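Local coordinates for crystal protein (Bacillus thuringiensis serovar dakota, PDB 2ZTB), which probably forms membrane pores as a beta-rich, aerolysin-type Bacillus thuringiensis toxin that recognizes cancer cells, at residues Ser25-Ile30 / Trp211-Arg216. Sequence-based numbering, arbitrary orientation.
Sequences SRFSSI and WFNPAR
Phe27 and Asn213 carry most of this contact: Phe27 loses 59 Å² of surface to 211-216 and Asn213 loses 61 Å² to 25-30, out of 167 Å² buried in all. The two side chains run past one another in opposite directions, and their ring and amide planes stand 74° apart. The ring meets the amide side chain through its meta carbon CE2, 4.0 Å from Asn213 CB and 4.1 Å from Asn213 CG. With chi1 at -82°, Asn213 keeps CG beside its backbone N and turned from its carbonyl carbon, which puts the amide within reach of both Phe27 and Ile30, on neighbouring sides of its CG. Ile30 arrives from the opposite direction; its CD1 methyl stops 4.3 Å from Asn213 CG, carried there by an extended CG1 branch (chi2 166°). No hydrogen bond joins the two segments, and the axes of segments 25-30 and 211-214 come no closer than 10.8 Å, so side chains reaching from the helix and from Asn213 cross the gap. Helix 20-31 packs across strand 210-214 near one end of the elongated, mostly antiparallel beta molecule, an architecture consistent with the aerolysin-type pore-forming toxins; the centre of the contact lies about 35 Å from the centre of the chain. Strand 210-214 pairs with strand 168-199, whose Phe195 and Ala197 also touch Phe27, placing the ring in a buried layer between helix and sheet. A slighter approach sets Phe27 CE2 4.3 Å from the backbone O of Trp211. The CA-CB bond of Trp211 points toward the helix, but the indole turns off to stack on Tyr31, with NE1 donating to His208 O. Val218 of helix 215-218 packs on both Phe27 and Ile30, and Arg26 NH1 hydrogen-bonds Asp217 O.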
loop_
_atom_site.group_PDB
_atom_site.type_symbol
_atom_site.label_atom_id
_atom_site.label_comp_id
_atom_site.label_asym_id
_atom_site.label_seq_id
_atom_site.Cartn_x
_atom_site.Cartn_y
_atom_site.Cartn_z
ATOM N N SER A 25 29.104 -17.772 8.481
ATOM C CA SER A 25 29.340 -18.516 9.739
ATOM C C SER A 25 28.567 -19.834 9.771
ATOM O O SER A 25 29.042 -20.835 10.301
ATOM C CB SER A 25 28.963 -17.647 10.939
ATOM O OG SER A 25 29.064 -18.360 12.175
ATOM N N ARG A 26 27.377 -19.829 9.180
ATOM C CA ARG A 26 26.581 -21.035 9.021
ATOM C C ARG A 26 27.243 -22.061 8.078
ATOM O O ARG A 26 27.264 -23.247 8.376
ATOM C CB ARG A 26 25.157 -20.651 8.588
ATOM C CG ARG A 26 24.274 -20.141 9.756
ATOM C CD ARG A 26 23.245 -21.211 10.245
ATOM N NE ARG A 26 23.909 -22.300 10.921
ATOM C CZ ARG A 26 23.809 -23.612 10.672
ATOM N NH1 ARG A 26 22.992 -24.142 9.765
ATOM N NH2 ARG A 26 24.555 -24.407 11.394
ATOM N N PHE A 27 27.786 -21.594 6.953
ATOM C CA PHE A 27 28.551 -22.416 6.021
ATOM C C PHE A 27 29.772 -22.997 6.721
ATOM O O PHE A 27 30.085 -24.168 6.582
ATOM C CB PHE A 27 28.994 -21.579 4.808
ATOM C CG PHE A 27 28.002 -21.567 3.656
ATOM C CD1 PHE A 27 27.378 -20.379 3.270
ATOM C CD2 PHE A 27 27.719 -22.737 2.944
ATOM C CE1 PHE A 27 26.479 -20.352 2.202
ATOM C CE2 PHE A 27 26.814 -22.737 1.856
ATOM C CZ PHE A 27 26.193 -21.543 1.479
ATOM N N SER A 28 30.447 -22.166 7.507
ATOM C CA SER A 28 31.558 -22.614 8.335
ATOM C C SER A 28 31.189 -23.749 9.282
ATOM O O SER A 28 31.943 -24.712 9.418
ATOM C CB SER A 28 32.122 -21.454 9.129
ATOM O OG SER A 28 33.303 -21.880 9.777
ATOM N N SER A 29 30.038 -23.630 9.946
ATOM C CA SER A 29 29.562 -24.687 10.831
ATOM C C SER A 29 29.215 -25.950 10.048
ATOM O O SER A 29 29.480 -27.055 10.512
ATOM C CB SER A 29 28.310 -24.235 11.561
ATOM O OG SER A 29 28.618 -23.355 12.595
ATOM N N ILE A 30 28.584 -25.783 8.879
ATOM C CA ILE A 30 28.112 -26.928 8.109
ATOM C C ILE A 30 29.281 -27.769 7.572
ATOM O O ILE A 30 29.232 -29.002 7.598
ATOM C CB ILE A 30 27.138 -26.511 6.968
ATOM C CG1 ILE A 30 25.873 -25.847 7.545
ATOM C CG2 ILE A 30 26.759 -27.729 6.117
ATOM C CD1 ILE A 30 24.985 -25.092 6.515
ATOM N N TRP A 211 30.101 -25.295 -2.736
ATOM C CA TRP A 211 28.887 -25.867 -2.162
ATOM C C TRP A 211 27.685 -24.935 -2.223
ATOM O O TRP A 211 27.832 -23.719 -2.153
ATOM C CB TRP A 211 29.140 -26.282 -0.706
ATOM C CG TRP A 211 30.021 -27.458 -0.639
ATOM C CD1 TRP A 211 31.367 -27.458 -0.474
ATOM C CD2 TRP A 211 29.626 -28.827 -0.776
ATOM N NE1 TRP A 211 31.840 -28.733 -0.496
ATOM C CE2 TRP A 211 30.794 -29.601 -0.678
ATOM C CE3 TRP A 211 28.391 -29.474 -0.961
ATOM C CZ2 TRP A 211 30.781 -31.003 -0.758
ATOM C CZ3 TRP A 211 28.382 -30.885 -1.045
ATOM C CH2 TRP A 211 29.568 -31.617 -0.932
ATOM N N PHE A 212 26.500 -25.538 -2.328
ATOM C CA PHE A 212 25.211 -24.844 -2.274
ATOM C C PHE A 212 24.332 -25.448 -1.204
ATOM O O PHE A 212 24.273 -26.670 -1.054
ATOM C CB PHE A 212 24.519 -24.890 -3.642
ATOM C CG PHE A 212 25.406 -24.430 -4.748
ATOM C CD1 PHE A 212 26.205 -25.342 -5.436
ATOM C CD2 PHE A 212 25.500 -23.074 -5.059
ATOM C CE1 PHE A 212 27.070 -24.923 -6.424
ATOM C CE2 PHE A 212 26.365 -22.635 -6.054
ATOM C CZ PHE A 212 27.151 -23.565 -6.739
ATOM N N ASN A 213 23.685 -24.588 -0.435
ATOM C CA ASN A 213 22.768 -25.011 0.607
ATOM C C ASN A 213 21.506 -24.203 0.483
ATOM O O ASN A 213 21.568 -23.020 0.148
ATOM C CB ASN A 213 23.382 -24.814 1.998
ATOM C CG ASN A 213 24.296 -25.942 2.383
ATOM O OD1 ASN A 213 23.879 -26.909 3.013
ATOM N ND2 ASN A 213 25.544 -25.845 1.977
ATOM N N PRO A 214 20.344 -24.835 0.729
ATOM C CA PRO A 214 19.101 -24.059 0.691
ATOM C C PRO A 214 19.178 -22.903 1.668
ATOM O O PRO A 214 19.837 -23.008 2.708
ATOM C CB PRO A 214 18.020 -25.064 1.120
ATOM C CG PRO A 214 18.750 -26.225 1.666
ATOM C CD PRO A 214 20.105 -26.256 1.037
ATOM N N ALA A 215 18.518 -21.803 1.316
ATOM C CA ALA A 215 18.427 -20.604 2.152
ATOM C C ALA A 215 18.121 -20.893 3.633
ATOM O O ALA A 215 18.660 -20.234 4.514
ATOM C CB ALA A 215 17.373 -19.634 1.546
ATOM N N ARG A 216 17.263 -21.872 3.905
ATOM C CA ARG A 216 16.857 -22.219 5.280
ATOM C C ARG A 216 18.020 -22.743 6.140
ATOM O O ARG A 216 17.975 -22.641 7.369
ATOM C CB ARG A 216 15.685 -23.229 5.266
ATOM C CG ARG A 216 16.099 -24.683 5.357
ATOM C CD ARG A 216 14.908 -25.641 5.311
ATOM N NE ARG A 216 14.461 -25.844 3.933
ATOM C CZ ARG A 216 14.887 -26.820 3.140
ATOM N NH1 ARG A 216 14.428 -26.904 1.900
ATOM N NH2 ARG A 216 15.761 -27.711 3.583
#